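PDB 6VHF: PHD-type domain-containing protein from Chaetomium thermophilum, which binds zinc and, through its RbBP5-interacting C-terminal part, probably helps integrate Cfp1 into the histone H3K4 methyltransferase complex COMPASS. Local coordinates for residues E6-L10 against E167-R171; S13-R17 against L163-E167. All coordinates share one frame; numbering follows the deposited sequence.

Interaction 1: E6-L10 against E167-R171; sequences EYAEL and EQRVR
Leu10 and Val170 meet where two long helices, 4-46 and 141-177, run side by side as an antiparallel pair near the two ends of the modelled chain. The short segments lie 10.4 Å apart axis to axis, with their N-to-C directions 165° apart. The close-packed part is aliphatic. Leu10 CD2 rests 3.9 Å from Val170 CG1, and the two side chains pass antiparallel, flank to flank. Val170 CG1 is placed for this by a first torsion of 165°, which sets it opposite the backbone N and turns it to Leu10. Leu10 CD2 also reaches the backbone of the partner helix, 3.8 Å from Glu167 O, and lies 4.1 Å from Glu167 CG. Leucine suits this place because it is long enough to carry CD2 to that carbonyl, while its second branch, CD1, also lies near Val170 CG1; an alanine here would probably open a gap beside Val170 CG1 and uncover the methylenes of Glu167. The flanks are looser and more polar. Glu6 contributes its methylenes, CG lying 3.9 Å from Val170 CG1, while its OE2 turns back to the backbone N of Thr3, just ahead of helix 4-46. Glu9, partly exposed, brings only OE2 near the valine. On the solvent side Arg171 offers CG to Leu10 at the fringe, and its guanidinium folds back over its own helix, one face above Glu167 O. There Arg171 NH2 donates to Gln168 OE1 over 3.0 Å, the oxygen lying 24° out of the guanidinium plane.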
loop_
_atom_site.group_PDB
_atom_site.type_symbol
_atom_site.label_atom_id
_atom_site.label_comp_id
_atom_site.label_asym_id
_atom_site.label_seq_id
_atom_site.Cartn_x
_atom_site.Cartn_y
_atom_site.Cartn_z
ATOM N N GLU A 6 -26.001 -18.079 -0.157
ATOM C CA GLU A 6 -24.631 -18.578 -0.107
ATOM C C GLU A 6 -23.879 -18.270 -1.399
ATOM O O GLU A 6 -22.687 -17.938 -1.358
ATOM C CB GLU A 6 -24.621 -20.085 0.202
ATOM C CG GLU A 6 -24.997 -20.434 1.679
ATOM C CD GLU A 6 -25.405 -21.901 1.922
ATOM O OE1 GLU A 6 -25.300 -22.361 3.075
ATOM O OE2 GLU A 6 -25.854 -22.580 0.974
ATOM N N TYR A 7 -24.550 -18.380 -2.557
ATOM C CA TYR A 7 -23.932 -17.945 -3.810
ATOM C C TYR A 7 -23.566 -16.471 -3.746
ATOM O O TYR A 7 -22.476 -16.066 -4.186
ATOM C CB TYR A 7 -24.863 -18.179 -5.002
ATOM C CG TYR A 7 -24.988 -19.612 -5.479
ATOM C CD1 TYR A 7 -23.899 -20.281 -6.007
ATOM C CD2 TYR A 7 -26.215 -20.284 -5.426
ATOM C CE1 TYR A 7 -24.007 -21.586 -6.454
ATOM C CE2 TYR A 7 -26.338 -21.602 -5.873
ATOM C CZ TYR A 7 -25.225 -22.245 -6.388
ATOM O OH TYR A 7 -25.308 -23.547 -6.833
ATOM N N ALA A 8 -24.472 -15.653 -3.209
ATOM C CA ALA A 8 -24.208 -14.224 -3.136
ATOM C C ALA A 8 -23.002 -13.935 -2.243
ATOM O O ALA A 8 -22.190 -13.056 -2.552
ATOM C CB ALA A 8 -25.458 -13.492 -2.639
ATOM N N GLU A 9 -22.852 -14.679 -1.142
ATOM C CA GLU A 9 -21.726 -14.448 -0.238
ATOM C C GLU A 9 -20.409 -14.900 -0.855
ATOM O O GLU A 9 -19.404 -14.184 -0.786
ATOM C CB GLU A 9 -21.959 -15.174 1.084
ATOM C CG GLU A 9 -23.208 -14.736 1.827
ATOM C CD GLU A 9 -23.418 -15.530 3.102
ATOM O OE1 GLU A 9 -24.555 -15.540 3.614
ATOM O OE2 GLU A 9 -22.436 -16.138 3.574
ATOM N N LEU A 10 -20.382 -16.117 -1.403
ATOM C CA LEU A 10 -19.172 -16.618 -2.036
ATOM C C LEU A 10 -18.718 -15.684 -3.143
ATOM O O LEU A 10 -17.521 -15.399 -3.276
ATOM C CB LEU A 10 -19.406 -18.024 -2.589
ATOM C CG LEU A 10 -19.761 -19.036 -1.496
ATOM C CD1 LEU A 10 -20.427 -20.314 -2.033
ATOM C CD2 LEU A 10 -18.528 -19.356 -0.662
ATOM N N GLU A 167 -14.919 -18.671 2.938
ATOM C CA GLU A 167 -15.468 -19.368 1.780
ATOM C C GLU A 167 -15.516 -20.866 2.025
ATOM O O GLU A 167 -16.543 -21.508 1.783
ATOM C CB GLU A 167 -14.653 -19.061 0.523
ATOM C CG GLU A 167 -14.895 -17.679 0.016
ATOM C CD GLU A 167 -13.843 -17.206 -0.960
ATOM O OE1 GLU A 167 -13.627 -15.987 -0.998
ATOM O OE2 GLU A 167 -13.238 -18.029 -1.694
ATOM N N GLN A 168 -14.407 -21.442 2.508
ATOM C CA GLN A 168 -14.412 -22.863 2.827
ATOM C C GLN A 168 -15.456 -23.194 3.889
ATOM O O GLN A 168 -16.061 -24.274 3.843
ATOM C CB GLN A 168 -13.024 -23.329 3.263
ATOM C CG GLN A 168 -12.993 -24.702 3.940
ATOM C CD GLN A 168 -13.382 -25.869 3.024
ATOM O OE1 GLN A 168 -13.828 -25.683 1.890
ATOM N NE2 GLN A 168 -13.224 -27.088 3.536
ATOM N N ARG A 169 -15.716 -22.270 4.822
ATOM C CA ARG A 169 -16.721 -22.529 5.849
ATOM C C ARG A 169 -18.126 -22.553 5.261
ATOM O O ARG A 169 -18.930 -23.428 5.607
ATOM C CB ARG A 169 -16.618 -21.497 6.969
ATOM C CG ARG A 169 -15.873 -22.008 8.207
ATOM C CD ARG A 169 -15.306 -20.865 9.010
ATOM N NE ARG A 169 -16.219 -19.726 9.005
ATOM C CZ ARG A 169 -15.823 -18.456 9.023
ATOM N NH1 ARG A 169 -14.527 -18.169 9.031
ATOM N NH2 ARG A 169 -16.722 -17.476 9.010
ATOM N N VAL A 170 -18.449 -21.608 4.375
ATOM C CA VAL A 170 -19.763 -21.620 3.739
ATOM C C VAL A 170 -19.965 -22.914 2.949
ATOM O O VAL A 170 -20.976 -23.613 3.116
ATOM C CB VAL A 170 -19.948 -20.377 2.860
ATOM C CG1 VAL A 170 -21.127 -20.562 1.921
ATOM C CG2 VAL A 170 -20.140 -19.139 3.736
ATOM N N ARG A 171 -18.998 -23.266 2.097
ATOM C CA ARG A 171 -19.104 -24.518 1.351
ATOM C C ARG A 171 -19.203 -25.722 2.286
ATOM O O ARG A 171 -19.917 -26.688 1.981
ATOM C CB ARG A 171 -17.922 -24.688 0.401
ATOM C CG ARG A 171 -17.867 -23.700 -0.754
ATOM C CD ARG A 171 -16.775 -24.117 -1.704
ATOM N NE ARG A 171 -15.511 -24.333 -0.995
ATOM C CZ ARG A 171 -14.519 -23.440 -0.939
ATOM N NH1 ARG A 171 -14.656 -22.264 -1.547
ATOM N NH2 ARG A 171 -13.396 -23.714 -0.269
#

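Interaction 2: S13-R17 against L163-E167; sequences SAETR and LLEAE
The guanidinium of Arg17 has Leu164 CD2 over one face, 3.5 Å above the plane and displaced from its centre, while at its edge, in plane, lies Glu167 OE1. Arg17 NE points nearly straight at that oxygen, 3.0 Å away with an angle of 168° at the hydrogen, and meets its syn lone pair. A second, weak bond of 3.1 Å runs from Arg17 NH2 to Glu167 OE2; the guanidinium and carboxylate planes are 52° apart, so the salt bridge is twisted rather than flat. The bend of the arginine chain at chi3 (-73°) turns NE to the acid while CD packs on Leu164. Ser13 reaches Glu167 OE1 from the turn of helix 4-46 before Arg17: OG, set opposite the backbone N, donates over a modelled 2.5 Å, shorter than usual, so its exact length is uncertain. Beside these polar atoms the antiparallel helices join through aliphatic groups. Leu163 CD1 meets Thr16 CG2 at 3.5 Å, the two side chains roughly perpendicular, and Leu163 CB lies near Arg17 CG. Threonine suits this place because its methyl faces the leucine while OG1 bonds back to the carbonyl of Ala12. With two donors on OE1 and a third, weaker one on OE2, the buried Glu167 carboxylate is likely to be kept ionised, its charge balanced by an arginine from the facing helix.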
loop_
_atom_site.group_PDB
_atom_site.type_symbol
_atom_site.label_atom_id
_atom_site.label_comp_id
_atom_site.label_asym_id
_atom_site.label_seq_id
_atom_site.Cartn_x
_atom_site.Cartn_y
_atom_site.Cartn_z
ATOM N N SER A 13 -17.332 -12.513 -1.685
ATOM C CA SER A 13 -16.049 -12.833 -1.074
ATOM C C SER A 13 -14.951 -12.913 -2.125
ATOM O O SER A 13 -13.873 -12.324 -1.961
ATOM C CB SER A 13 -16.158 -14.151 -0.318
ATOM O OG SER A 13 -14.945 -14.408 0.356
ATOM N N ALA A 14 -15.215 -13.621 -3.223
ATOM C CA ALA A 14 -14.206 -13.757 -4.268
ATOM C C ALA A 14 -13.905 -12.409 -4.927
ATOM O O ALA A 14 -12.755 -12.128 -5.303
ATOM C CB ALA A 14 -14.667 -14.775 -5.304
ATOM N N GLU A 15 -14.931 -11.564 -5.081
ATOM C CA GLU A 15 -14.712 -10.232 -5.631
ATOM C C GLU A 15 -13.889 -9.372 -4.683
ATOM O O GLU A 15 -13.092 -8.550 -5.135
ATOM C CB GLU A 15 -16.052 -9.565 -5.934
ATOM C CG GLU A 15 -16.727 -10.148 -7.160
ATOM C CD GLU A 15 -18.166 -9.698 -7.325
ATOM O OE1 GLU A 15 -18.733 -9.166 -6.346
ATOM O OE2 GLU A 15 -18.715 -9.863 -8.439
ATOM N N THR A 16 -14.091 -9.537 -3.375
ATOM C CA THR A 16 -13.295 -8.826 -2.383
ATOM C C THR A 16 -11.834 -9.261 -2.432
ATOM O O THR A 16 -10.925 -8.422 -2.388
ATOM C CB THR A 16 -13.881 -9.070 -0.999
ATOM O OG1 THR A 16 -15.216 -8.563 -0.974
ATOM C CG2 THR A 16 -13.081 -8.356 0.059
ATOM N N ARG A 17 -11.587 -10.571 -2.500
ATOM C CA ARG A 17 -10.226 -11.044 -2.711
ATOM C C ARG A 17 -9.602 -10.362 -3.923
ATOM O O ARG A 17 -8.436 -9.941 -3.888
ATOM C CB ARG A 17 -10.226 -12.566 -2.875
ATOM C CG ARG A 17 -10.378 -13.291 -1.551
ATOM C CD ARG A 17 -10.042 -14.750 -1.724
ATOM N NE ARG A 17 -11.081 -15.478 -2.447
ATOM C CZ ARG A 17 -10.910 -16.070 -3.625
ATOM N NH1 ARG A 17 -9.732 -16.024 -4.219
ATOM N NH2 ARG A 17 -11.914 -16.744 -4.183
ATOM N N LEU A 163 -10.799 -14.500 4.168
ATOM C CA LEU A 163 -11.892 -14.692 3.216
ATOM C C LEU A 163 -11.884 -16.093 2.619
ATOM O O LEU A 163 -12.952 -16.692 2.422
ATOM C CB LEU A 163 -11.836 -13.638 2.117
ATOM C CG LEU A 163 -12.055 -12.224 2.647
ATOM C CD1 LEU A 163 -11.729 -11.229 1.581
ATOM C CD2 LEU A 163 -13.477 -12.046 3.138
ATOM N N LEU A 164 -10.701 -16.639 2.317
ATOM C CA LEU A 164 -10.657 -18.017 1.826
ATOM C C LEU A 164 -11.131 -18.991 2.899
ATOM O O LEU A 164 -11.839 -19.965 2.605
ATOM C CB LEU A 164 -9.243 -18.378 1.362
ATOM C CG LEU A 164 -8.787 -17.696 0.055
ATOM C CD1 LEU A 164 -7.274 -17.715 -0.040
ATOM C CD2 LEU A 164 -9.422 -18.349 -1.199
ATOM N N GLU A 165 -10.764 -18.735 4.153
ATOM C CA GLU A 165 -11.261 -19.573 5.222
ATOM C C GLU A 165 -12.787 -19.498 5.323
ATOM O O GLU A 165 -13.450 -20.541 5.403
ATOM C CB GLU A 165 -10.569 -19.184 6.523
ATOM C CG GLU A 165 -11.379 -19.459 7.766
ATOM C CD GLU A 165 -11.263 -20.884 8.276
ATOM O OE1 GLU A 165 -11.827 -21.145 9.367
ATOM O OE2 GLU A 165 -10.624 -21.715 7.592
ATOM N N ALA A 166 -13.357 -18.291 5.256
ATOM C CA ALA A 166 -14.804 -18.147 5.333
ATOM C C ALA A 166 -15.496 -18.806 4.137
ATOM O O ALA A 166 -16.553 -19.435 4.290
ATOM C CB ALA A 166 -15.164 -16.667 5.426
ATOM N N GLU A 167 -14.919 -18.671 2.938
ATOM C CA GLU A 167 -15.468 -19.368 1.780
ATOM C C GLU A 167 -15.516 -20.866 2.025
ATOM O O GLU A 167 -16.543 -21.508 1.783
ATOM C CB GLU A 167 -14.653 -19.061 0.523
ATOM C CG GLU A 167 -14.895 -17.679 0.016
ATOM C CD GLU A 167 -13.843 -17.206 -0.960
ATOM O OE1 GLU A 167 -13.627 -15.987 -0.998
ATOM O OE2 GLU A 167 -13.238 -18.029 -1.694
#

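How the interactions relate
Both interactions are surface contacts between helix 4-46 and helix 141-177, their centres 8 Å apart and both away from the zinc site. The chain runs in opposite senses through the two helices, so the earlier segment 6-10 pairs with the later 167-171, and 13-17 with 163-167. Interaction 1, nearer the ends of the modelled chain, is apolar at its heart and carries neither a hydrogen bond nor a salt bridge between the helices. Interaction 2, closer to the chain's centre, adds a charged pair and a serine hydroxyl to its leucine contacts. Glu167 belongs to both: its backbone O and methylenes meet Leu10 in the first, while its carboxylate carries the second.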